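Local coordinates for protein citrate lyase, subunit 1 (Methanosaeta concilii, PDB 6HXI) that probably serves as one subunit of an ATP citrate lyase, which uses ATP and coenzyme A to split citrate into acetyl-CoA and oxaloacetate, at residues C[5-10]-C[235-240]; C[58-63]-C[101-106]; C[270-275]-C[328-333]; C[358-363]-C[393-398]. One frame throughout, in Å; residues are numbered along the deposited sequence.

Contact 1: C[5-10]-C[235-240]; sequences GIREYD and AFPEPF
I6 and F236 bring the two main chains to a CA–CA separation of 5.9 Å, where strand 3-6, an edge strand of the six-stranded antiparallel sheet of the ATP-grasp domain, meets the irregular segment 235-240 in the loop that leads to helix 246-256. The two backbones share no hydrogen bond here; shape does the work, and P237 carries the largest share of it. At one end of the proline ring, CD of P237 sits 3.2 Å from the carbonyl O of G5. At the other end, CB of P237 lies over one face of the R7 guanidinium, displaced toward its rim and 3.4 Å from NH1 of R7. The arginine reaches this position with CG beside its own backbone N (chi1 -65°) and a chain extended from CG to NE, so that it slides past the proline in the opposite direction. The charged tip is held from elsewhere: NH2 donates to the carbonyl O of D61, and the guanidinium makes a cation-pi interaction with Y105. An alanine in place of R7 would remove both grips together with the flat group lying against P237, and would probably loosen the fit of segment 235-240 against the start of helix 8-18. A second, wholly apolar touch joins I6 to F236, and L219 of strand 209-220 packs against both residues. I6 puts CG1 in the crowded position between backbone N and carbonyl carbon (chi1 57°), which turns CG2 to the edge of the F236 ring, 3.6 Å from CD1 of F236.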
# COMPACT_ATOMS: atom_id res chain seq x y z
N GLY C 5 -49.07 4.61 42.59
CA GLY C 5 -49.90 3.66 43.32
C GLY C 5 -50.10 2.36 42.56
O GLY C 5 -50.10 2.37 41.33
N ILE C 6 -50.20 1.24 43.27
CA ILE C 6 -50.38 -0.07 42.64
C ILE C 6 -51.59 -0.78 43.21
O ILE C 6 -51.98 -0.52 44.35
CB ILE C 6 -49.09 -0.96 42.64
CG1 ILE C 6 -48.53 -1.20 44.07
CG2 ILE C 6 -48.01 -0.37 41.73
CD1 ILE C 6 -47.61 -2.40 44.18
N ARG C 7 -52.20 -1.67 42.42
CA ARG C 7 -53.35 -2.45 42.85
C ARG C 7 -52.96 -3.33 44.01
O ARG C 7 -51.82 -3.81 44.09
CB ARG C 7 -53.91 -3.33 41.72
CG ARG C 7 -54.48 -2.53 40.57
CD ARG C 7 -55.45 -3.32 39.72
NE ARG C 7 -55.50 -2.77 38.36
CZ ARG C 7 -56.18 -1.68 38.01
NH1 ARG C 7 -56.14 -1.23 36.77
NH2 ARG C 7 -56.88 -1.01 38.92
N GLU C 8 -53.92 -3.52 44.93
CA GLU C 8 -53.82 -4.39 46.11
C GLU C 8 -53.39 -5.79 45.62
O GLU C 8 -52.55 -6.41 46.25
CB GLU C 8 -55.20 -4.46 46.79
CG GLU C 8 -55.18 -4.99 48.22
CD GLU C 8 -56.54 -5.00 48.91
OE1 GLU C 8 -57.35 -4.08 48.66
OE2 GLU C 8 -56.78 -5.93 49.71
N TYR C 9 -53.93 -6.23 44.45
CA TYR C 9 -53.62 -7.49 43.77
C TYR C 9 -52.10 -7.61 43.55
O TYR C 9 -51.51 -8.62 43.94
CB TYR C 9 -54.39 -7.58 42.44
CG TYR C 9 -53.99 -8.75 41.56
CD1 TYR C 9 -54.30 -10.06 41.91
CD2 TYR C 9 -53.28 -8.54 40.38
CE1 TYR C 9 -53.93 -11.14 41.11
CE2 TYR C 9 -52.86 -9.62 39.59
CZ TYR C 9 -53.21 -10.91 39.95
OH TYR C 9 -52.84 -11.99 39.18
N ASP C 10 -51.49 -6.56 42.98
CA ASP C 10 -50.07 -6.46 42.67
C ASP C 10 -49.18 -6.40 43.93
O ASP C 10 -48.16 -7.09 43.99
CB ASP C 10 -49.82 -5.26 41.75
CG ASP C 10 -50.53 -5.34 40.40
OD1 ASP C 10 -50.58 -6.45 39.81
OD2 ASP C 10 -50.98 -4.28 39.90
N ALA C 235 -48.27 -3.72 36.20
CA ALA C 235 -48.42 -2.52 35.40
C ALA C 235 -49.08 -1.45 36.28
O ALA C 235 -49.95 -1.80 37.09
CB ALA C 235 -49.27 -2.81 34.17
N PHE C 236 -48.65 -0.18 36.16
CA PHE C 236 -49.23 0.90 36.95
C PHE C 236 -50.66 1.26 36.49
O PHE C 236 -50.88 1.52 35.31
CB PHE C 236 -48.32 2.15 37.00
CG PHE C 236 -46.97 1.97 37.65
CD1 PHE C 236 -46.86 1.64 38.99
CD2 PHE C 236 -45.80 2.19 36.93
CE1 PHE C 236 -45.61 1.48 39.59
CE2 PHE C 236 -44.55 2.05 37.53
CZ PHE C 236 -44.46 1.68 38.86
N PRO C 237 -51.64 1.24 37.41
CA PRO C 237 -53.01 1.57 37.00
C PRO C 237 -53.27 3.07 36.92
O PRO C 237 -52.55 3.86 37.54
CB PRO C 237 -53.86 0.93 38.10
CG PRO C 237 -53.00 0.98 39.32
CD PRO C 237 -51.57 0.92 38.85
N GLU C 238 -54.31 3.47 36.18
CA GLU C 238 -54.71 4.88 36.11
C GLU C 238 -55.53 5.20 37.37
O GLU C 238 -56.18 4.29 37.89
CB GLU C 238 -55.55 5.16 34.84
CG GLU C 238 -54.77 5.11 33.53
CD GLU C 238 -53.93 6.33 33.17
OE1 GLU C 238 -54.24 6.99 32.16
OE2 GLU C 238 -52.93 6.59 33.88
N PRO C 239 -55.55 6.45 37.89
CA PRO C 239 -56.39 6.74 39.07
C PRO C 239 -57.88 6.56 38.75
O PRO C 239 -58.26 6.60 37.57
CB PRO C 239 -56.06 8.18 39.42
CG PRO C 239 -55.52 8.76 38.18
CD PRO C 239 -54.84 7.67 37.44
N PHE C 240 -58.72 6.33 39.78
CA PHE C 240 -60.16 6.13 39.62
C PHE C 240 -60.82 7.27 38.84
O PHE C 240 -60.53 8.44 39.07
CB PHE C 240 -60.86 5.91 40.98
CG PHE C 240 -62.37 5.86 40.94
CD1 PHE C 240 -63.03 4.76 40.38
CD2 PHE C 240 -63.13 6.90 41.45
CE1 PHE C 240 -64.43 4.72 40.35
CE2 PHE C 240 -64.53 6.85 41.41
CZ PHE C 240 -65.17 5.76 40.86

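Contact 2: C[58-63]-C[101-106]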
# COMPACT_ATOMS: atom_id res chain seq x y z
N VAL C 58 -64.50 -10.30 47.82
CA VAL C 58 -64.38 -9.61 46.54
C VAL C 58 -64.66 -8.11 46.78
O VAL C 58 -65.65 -7.75 47.42
CB VAL C 58 -65.17 -10.28 45.36
CG1 VAL C 58 -66.64 -10.52 45.70
CG2 VAL C 58 -65.01 -9.51 44.05
N LYS C 59 -63.71 -7.27 46.37
CA LYS C 59 -63.72 -5.82 46.58
C LYS C 59 -63.10 -5.06 45.39
O LYS C 59 -62.20 -5.60 44.73
CB LYS C 59 -62.99 -5.46 47.89
CG LYS C 59 -61.58 -6.03 48.03
CD LYS C 59 -61.06 -5.93 49.45
CE LYS C 59 -59.96 -6.92 49.71
NZ LYS C 59 -59.23 -6.62 50.98
N PRO C 60 -63.53 -3.80 45.09
CA PRO C 60 -62.92 -3.06 43.97
C PRO C 60 -61.46 -2.65 44.25
O PRO C 60 -61.15 -2.17 45.34
CB PRO C 60 -63.85 -1.86 43.77
CG PRO C 60 -64.51 -1.67 45.08
CD PRO C 60 -64.58 -2.99 45.76
N ASP C 61 -60.58 -2.87 43.25
CA ASP C 61 -59.15 -2.57 43.32
C ASP C 61 -58.80 -1.43 42.35
O ASP C 61 -58.07 -1.63 41.38
CB ASP C 61 -58.33 -3.84 43.04
CG ASP C 61 -56.91 -3.83 43.59
OD1 ASP C 61 -56.50 -2.79 44.18
OD2 ASP C 61 -56.21 -4.85 43.43
N GLN C 62 -59.33 -0.23 42.62
CA GLN C 62 -59.11 0.94 41.77
C GLN C 62 -58.50 2.12 42.54
O GLN C 62 -58.69 3.29 42.16
CB GLN C 62 -60.39 1.31 41.01
CG GLN C 62 -60.60 0.49 39.75
CD GLN C 62 -61.95 0.72 39.13
OE1 GLN C 62 -62.97 0.21 39.62
NE2 GLN C 62 -62.00 1.47 38.05
N LEU C 63 -57.70 1.80 43.58
CA LEU C 63 -56.96 2.73 44.44
C LEU C 63 -57.91 3.60 45.31
O LEU C 63 -58.01 4.81 45.10
CB LEU C 63 -55.92 3.58 43.65
CG LEU C 63 -55.05 2.84 42.61
CD1 LEU C 63 -54.35 3.80 41.69
CD2 LEU C 63 -54.02 1.97 43.27
N GLY C 101 -66.80 7.95 38.45
CA GLY C 101 -66.26 6.97 37.51
C GLY C 101 -66.93 5.62 37.60
O GLY C 101 -67.70 5.37 38.54
N ARG C 102 -66.65 4.73 36.63
CA ARG C 102 -67.22 3.38 36.61
C ARG C 102 -66.30 2.39 37.32
O ARG C 102 -65.08 2.56 37.28
CB ARG C 102 -67.50 2.90 35.17
CG ARG C 102 -68.64 3.63 34.45
CD ARG C 102 -68.94 3.01 33.09
NE ARG C 102 -69.60 3.95 32.19
CZ ARG C 102 -68.97 4.64 31.23
NH1 ARG C 102 -67.67 4.48 31.03
NH2 ARG C 102 -69.65 5.48 30.46
N LEU C 103 -66.89 1.37 37.97
CA LEU C 103 -66.11 0.32 38.64
C LEU C 103 -65.65 -0.68 37.56
O LEU C 103 -66.47 -1.14 36.78
CB LEU C 103 -66.95 -0.39 39.72
CG LEU C 103 -67.27 0.39 40.99
CD1 LEU C 103 -68.30 -0.34 41.83
CD2 LEU C 103 -66.02 0.68 41.83
N SER C 104 -64.33 -0.98 37.47
CA SER C 104 -63.83 -1.88 36.41
C SER C 104 -62.87 -2.98 36.88
O SER C 104 -62.73 -3.98 36.18
CB SER C 104 -63.19 -1.07 35.28
OG SER C 104 -64.13 -0.23 34.64
N TYR C 105 -62.19 -2.79 38.03
CA TYR C 105 -61.24 -3.77 38.56
C TYR C 105 -61.60 -4.23 39.96
O TYR C 105 -61.87 -3.41 40.83
CB TYR C 105 -59.79 -3.25 38.47
CG TYR C 105 -59.34 -3.05 37.04
CD1 TYR C 105 -58.77 -4.10 36.31
CD2 TYR C 105 -59.48 -1.82 36.40
CE1 TYR C 105 -58.38 -3.93 34.98
CE2 TYR C 105 -59.10 -1.64 35.07
CZ TYR C 105 -58.54 -2.70 34.37
OH TYR C 105 -58.13 -2.51 33.07
N PHE C 106 -61.64 -5.56 40.15
CA PHE C 106 -62.02 -6.21 41.41
C PHE C 106 -61.06 -7.30 41.82
O PHE C 106 -60.66 -8.13 41.00
CB PHE C 106 -63.45 -6.80 41.32
CG PHE C 106 -64.53 -5.80 41.00
CD1 PHE C 106 -64.86 -5.49 39.68
CD2 PHE C 106 -65.23 -5.16 42.01
CE1 PHE C 106 -65.83 -4.54 39.38
CE2 PHE C 106 -66.21 -4.21 41.72
CZ PHE C 106 -66.51 -3.91 40.41
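An antiparallel strand pairing, and the irregular chain that leads into it, bring segments 58-63 and 101-106 together. P60 and F106 form a non-hydrogen-bonded pair with a CA–CA distance of 4.2 Å, and weak CA-H...O contacts run both ways, from F106 CA to K59 O and from P60 CA to Y105 O. Just beyond, D61 N donates to Y105 O (2.8 Å, 159°), approaching from above the carbonyl plane. Side chains of P60 and F106 lie on the same face of the sheet, with CB of P60 3.9 Å from CE2 of F106. CD2 of L103 closes on the same proline carbon, also at 3.9 Å. The sheet is the four-stranded antiparallel one of the ATP-grasp domain, in which strand 56-60 runs next to strand 106-110; helix 79-89 packs on this face, Y85 against P60 and L86 against F106. Past the end of the pairing, the buried side chain of Q62 takes over. Extended beyond CG, it lays its amide along the backbone of 102-105: OE1 accepts from S104 N at 2.8 Å, with the donor above the amide plane, and more weakly from Y105 N at 3.5 Å. NE2 of the same amide gives a weak bond to R102 O, at 3.4 Å. One good bond and two weak ones set the rotation of the amide, whose plane stands 74° from the Y105 ring, while CG of Q62 comes to that ring's edge. Outside the pairing, the carboxylate of D61 accepts from the backbone N atoms of E8 and Y9, and K59 NZ forms salt bridges with E8 and D214.

Contact 3: C[270-275]-C[328-333]; sequences EGRVWT and SKNPNG
R272 lays its side chain across the turn N330-G333, its guanidinium edge directed at two successive backbone carbonyls. CG sits in the crowded position between backbone N and carbonyl carbon (chi1 63°), and a bend at chi3 (-59°) swings the tip round. NE then donates to G333 O at 3.3 Å, with that oxygen near the guanidinium plane, while NH2 donates to N332 O at 2.8 Å along a more bent path. Both donors stand above the carbonyl planes they serve. CB of N332 adds a touch 3.7 Å from NE of R272, the two side chains crossing at about a right angle. A leucine in place of R272 would lose both hydrogen bonds and would probably leave the turn less firmly tied to the start of strand 273-275. Farther along the two segments, OG of S328 donates to OE1 of E270 at 3.1 Å, nearly along the carboxylate C-O axis; the glutamate chain is bent at chi2 to reach it. The turn itself is type II, with positive phi at N332 (80°) and a weak closing bond from G333 N to N330 O. These bonds join the chain just ahead of two adjacent parallel strands, 273-275 and 334-338, in the alpha/beta fold of the citrate-binding domain, which belongs to the succinyl-CoA synthetase clan.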
# COMPACT_ATOMS: atom_id res chain seq x y z
N GLU C 270 -61.63 18.28 25.34
CA GLU C 270 -62.43 19.36 24.74
C GLU C 270 -61.99 20.78 25.16
O GLU C 270 -62.70 21.75 24.87
CB GLU C 270 -63.94 19.14 24.99
CG GLU C 270 -64.49 17.78 24.59
CD GLU C 270 -64.09 17.28 23.22
OE1 GLU C 270 -64.36 17.99 22.22
OE2 GLU C 270 -63.49 16.18 23.14
N GLY C 271 -60.83 20.90 25.81
CA GLY C 271 -60.28 22.19 26.23
C GLY C 271 -59.67 22.96 25.08
O GLY C 271 -59.07 22.36 24.18
N ARG C 272 -59.83 24.30 25.09
CA ARG C 272 -59.30 25.15 24.02
C ARG C 272 -57.88 25.70 24.33
O ARG C 272 -57.26 26.29 23.43
CB ARG C 272 -60.29 26.27 23.61
CG ARG C 272 -60.65 27.31 24.69
CD ARG C 272 -61.59 28.40 24.17
NE ARG C 272 -61.03 29.13 23.04
CZ ARG C 272 -60.24 30.20 23.15
NH1 ARG C 272 -59.94 30.69 24.34
NH2 ARG C 272 -59.75 30.78 22.06
N VAL C 273 -57.34 25.48 25.56
CA VAL C 273 -55.98 25.94 25.89
C VAL C 273 -54.98 24.76 25.94
O VAL C 273 -55.04 23.91 26.84
CB VAL C 273 -55.84 26.85 27.14
CG1 VAL C 273 -54.43 27.44 27.25
CG2 VAL C 273 -56.90 27.94 27.16
N TRP C 274 -54.08 24.72 24.98
CA TRP C 274 -53.07 23.67 24.98
C TRP C 274 -51.70 24.27 25.26
O TRP C 274 -51.43 25.44 24.94
CB TRP C 274 -53.10 22.85 23.68
CG TRP C 274 -54.33 22.02 23.53
CD1 TRP C 274 -55.57 22.44 23.16
CD2 TRP C 274 -54.43 20.60 23.73
NE1 TRP C 274 -56.44 21.38 23.12
CE2 TRP C 274 -55.77 20.24 23.45
CE3 TRP C 274 -53.53 19.60 24.13
CZ2 TRP C 274 -56.23 18.92 23.57
CZ3 TRP C 274 -53.98 18.29 24.22
CH2 TRP C 274 -55.31 17.97 23.95
N THR C 275 -50.86 23.47 25.90
CA THR C 275 -49.54 23.95 26.27
C THR C 275 -48.42 22.99 25.89
O THR C 275 -48.56 21.76 26.00
CB THR C 275 -49.47 24.27 27.77
OG1 THR C 275 -49.82 23.10 28.54
CG2 THR C 275 -50.32 25.48 28.17
N SER C 328 -61.46 17.69 17.54
CA SER C 328 -62.69 18.46 17.67
C SER C 328 -62.52 19.89 17.17
O SER C 328 -61.47 20.50 17.37
CB SER C 328 -63.14 18.47 19.13
OG SER C 328 -64.43 19.05 19.29
N LYS C 329 -63.56 20.44 16.52
CA LYS C 329 -63.59 21.81 16.02
C LYS C 329 -64.35 22.66 17.03
O LYS C 329 -65.53 22.40 17.31
CB LYS C 329 -64.20 21.87 14.61
CG LYS C 329 -64.01 23.22 13.91
CD LYS C 329 -64.35 23.14 12.43
CE LYS C 329 -64.45 24.50 11.79
NZ LYS C 329 -64.35 24.41 10.31
N ASN C 330 -63.66 23.67 17.59
CA ASN C 330 -64.22 24.52 18.64
C ASN C 330 -64.38 26.00 18.23
O ASN C 330 -63.39 26.60 17.79
CB ASN C 330 -63.33 24.42 19.89
CG ASN C 330 -63.97 24.84 21.18
OD1 ASN C 330 -63.63 25.87 21.77
ND2 ASN C 330 -64.84 23.99 21.72
N PRO C 331 -65.59 26.62 18.42
CA PRO C 331 -65.71 28.07 18.17
C PRO C 331 -64.85 28.82 19.20
O PRO C 331 -64.56 28.27 20.27
CB PRO C 331 -67.21 28.34 18.34
CG PRO C 331 -67.70 27.25 19.21
CD PRO C 331 -66.84 26.05 18.98
N ASN C 332 -64.41 30.06 18.86
CA ASN C 332 -63.44 30.93 19.58
C ASN C 332 -62.02 30.42 19.22
O ASN C 332 -61.03 31.05 19.59
CB ASN C 332 -63.59 30.95 21.14
CG ASN C 332 -64.97 31.02 21.77
OD1 ASN C 332 -65.15 30.62 22.93
ND2 ASN C 332 -65.98 31.52 21.05
N GLY C 333 -61.97 29.30 18.49
CA GLY C 333 -60.75 28.63 18.08
C GLY C 333 -60.13 27.87 19.24
O GLY C 333 -60.82 27.52 20.20

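Contact 4: C[358-363]-C[393-398]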
# COMPACT_ATOMS: atom_id res chain seq x y z
N ALA C 358 -43.58 19.28 12.84
CA ALA C 358 -44.91 18.79 13.18
C ALA C 358 -45.97 19.79 12.74
O ALA C 358 -46.95 19.37 12.11
CB ALA C 358 -45.02 18.51 14.66
N LEU C 359 -45.75 21.11 13.00
CA LEU C 359 -46.68 22.19 12.62
C LEU C 359 -46.88 22.26 11.11
O LEU C 359 -48.01 22.47 10.67
CB LEU C 359 -46.24 23.55 13.17
CG LEU C 359 -46.37 23.76 14.69
CD1 LEU C 359 -45.57 24.96 15.14
CD2 LEU C 359 -47.81 23.91 15.12
N GLU C 360 -45.80 22.02 10.32
CA GLU C 360 -45.82 21.96 8.85
C GLU C 360 -46.74 20.83 8.39
O GLU C 360 -47.51 21.03 7.45
CB GLU C 360 -44.40 21.71 8.30
CG GLU C 360 -43.61 22.97 8.01
CD GLU C 360 -42.16 22.75 7.61
OE1 GLU C 360 -41.37 22.23 8.44
OE2 GLU C 360 -41.80 23.14 6.48
N GLU C 361 -46.66 19.66 9.06
CA GLU C 361 -47.46 18.48 8.74
C GLU C 361 -48.93 18.63 9.09
O GLU C 361 -49.78 18.07 8.39
CB GLU C 361 -46.88 17.22 9.40
CG GLU C 361 -46.02 16.43 8.43
CD GLU C 361 -45.41 15.16 8.98
OE1 GLU C 361 -46.17 14.28 9.44
OE2 GLU C 361 -44.16 15.03 8.92
N TYR C 362 -49.24 19.38 10.16
CA TYR C 362 -50.60 19.63 10.63
C TYR C 362 -51.22 20.93 10.08
O TYR C 362 -52.28 21.32 10.54
CB TYR C 362 -50.66 19.59 12.17
CG TYR C 362 -50.88 18.19 12.70
CD1 TYR C 362 -49.82 17.31 12.87
CD2 TYR C 362 -52.16 17.73 13.00
CE1 TYR C 362 -50.03 16.00 13.32
CE2 TYR C 362 -52.38 16.43 13.46
CZ TYR C 362 -51.31 15.57 13.62
OH TYR C 362 -51.52 14.29 14.06
N GLN C 363 -50.58 21.55 9.05
CA GLN C 363 -50.98 22.79 8.35
C GLN C 363 -52.48 22.90 8.02
O GLN C 363 -53.09 23.92 8.34
CB GLN C 363 -50.14 22.99 7.08
CG GLN C 363 -50.42 24.27 6.30
CD GLN C 363 -49.66 24.32 5.00
OE1 GLN C 363 -48.72 25.10 4.84
NE2 GLN C 363 -50.06 23.50 4.03
N GLY C 393 -44.71 30.97 10.51
CA GLY C 393 -45.91 31.80 10.64
C GLY C 393 -46.25 32.63 9.42
O GLY C 393 -47.42 32.95 9.20
N LYS C 394 -45.24 32.99 8.62
CA LYS C 394 -45.43 33.77 7.39
C LYS C 394 -45.87 32.88 6.20
O LYS C 394 -46.25 33.42 5.15
CB LYS C 394 -44.15 34.56 7.05
CG LYS C 394 -43.83 35.69 8.03
CD LYS C 394 -42.49 36.36 7.71
CE LYS C 394 -41.67 36.66 8.95
NZ LYS C 394 -42.22 37.79 9.75
N ARG C 395 -45.84 31.54 6.34
CA ARG C 395 -46.21 30.64 5.24
C ARG C 395 -47.32 29.62 5.58
O ARG C 395 -47.98 29.13 4.66
CB ARG C 395 -44.96 29.93 4.67
CG ARG C 395 -44.31 28.91 5.59
CD ARG C 395 -43.12 28.24 4.93
NE ARG C 395 -42.72 27.03 5.65
CZ ARG C 395 -41.80 26.99 6.61
NH1 ARG C 395 -41.51 25.85 7.21
NH2 ARG C 395 -41.17 28.10 6.98
N LEU C 396 -47.50 29.29 6.87
CA LEU C 396 -48.46 28.30 7.37
C LEU C 396 -49.93 28.70 7.22
O LEU C 396 -50.77 27.83 6.97
CB LEU C 396 -48.15 27.93 8.84
CG LEU C 396 -48.42 26.48 9.28
CD1 LEU C 396 -47.57 25.47 8.52
CD2 LEU C 396 -48.13 26.31 10.74
N GLY C 397 -50.23 29.99 7.39
CA GLY C 397 -51.59 30.50 7.29
C GLY C 397 -52.34 30.53 8.61
O GLY C 397 -53.57 30.63 8.64
N VAL C 398 -51.59 30.42 9.72
CA VAL C 398 -52.11 30.46 11.10
C VAL C 398 -51.32 31.52 11.89
O VAL C 398 -50.11 31.67 11.65
CB VAL C 398 -52.16 29.07 11.83
CG1 VAL C 398 -53.23 28.16 11.25
CG2 VAL C 398 -50.80 28.38 11.84
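Q363 can be followed outward along L396 atom by atom. With CG anti to the backbone N (chi1 -178°) and the chain extended from there, its CB passes 3.9 Å from CD1 of L396. CG comes next, 3.6 Å from L396 O and nearly as close to CD1. At the tip, OE1 lies 3.9 Å from L396 CD1, a van der Waals touch, so the amide end runs alongside the leucine in the opposite direction. L396 in turn pushes its branches into the end of the other helix: CD1 sits 3.7 Å from L359 O, and CD2 is 4.1 Å from L359 CB. Toward solvent, the exposed pair E360 and R395 adds a salt bridge. Its single close approach is end-on, NH1 of R395 to OE2 of E360 at 2.8 Å, a weak hydrogen bond (147°) within the salt bridge, with carboxylate and guanidinium planes 76° apart. G397 then leaves the helix at positive phi. The contact joins the C-terminal ends of helices 348-361 and 382-396, which precede and follow strand 371-376 along the chain; I373 of that strand packs against L359, and L366 of helix 363-368 touches both L359 and L396.

Overall arrangement
The four contacts fall into two pairs, one in each major part of the chain. Contacts 1 and 2 belong to the ATP-grasp part, their centres about 10 Å apart; they touch directly through R7, E8 and D61, and contact 2 is nested in sequence within the loop that contact 1 closes. Contacts 3 and 4 follow in series within the citrate-binding part, about 17 Å apart between centres and without touching; both sit around one four-stranded parallel sheet, the first at strand entrances, the second between helix ends. Between the pairs, centres are about 32 to 45 Å apart. Segment 235-240 lies in the loop between strand 209-220 and helix 246-256, so contact 1 ties the outgoing chain back to the ATP-grasp sheet.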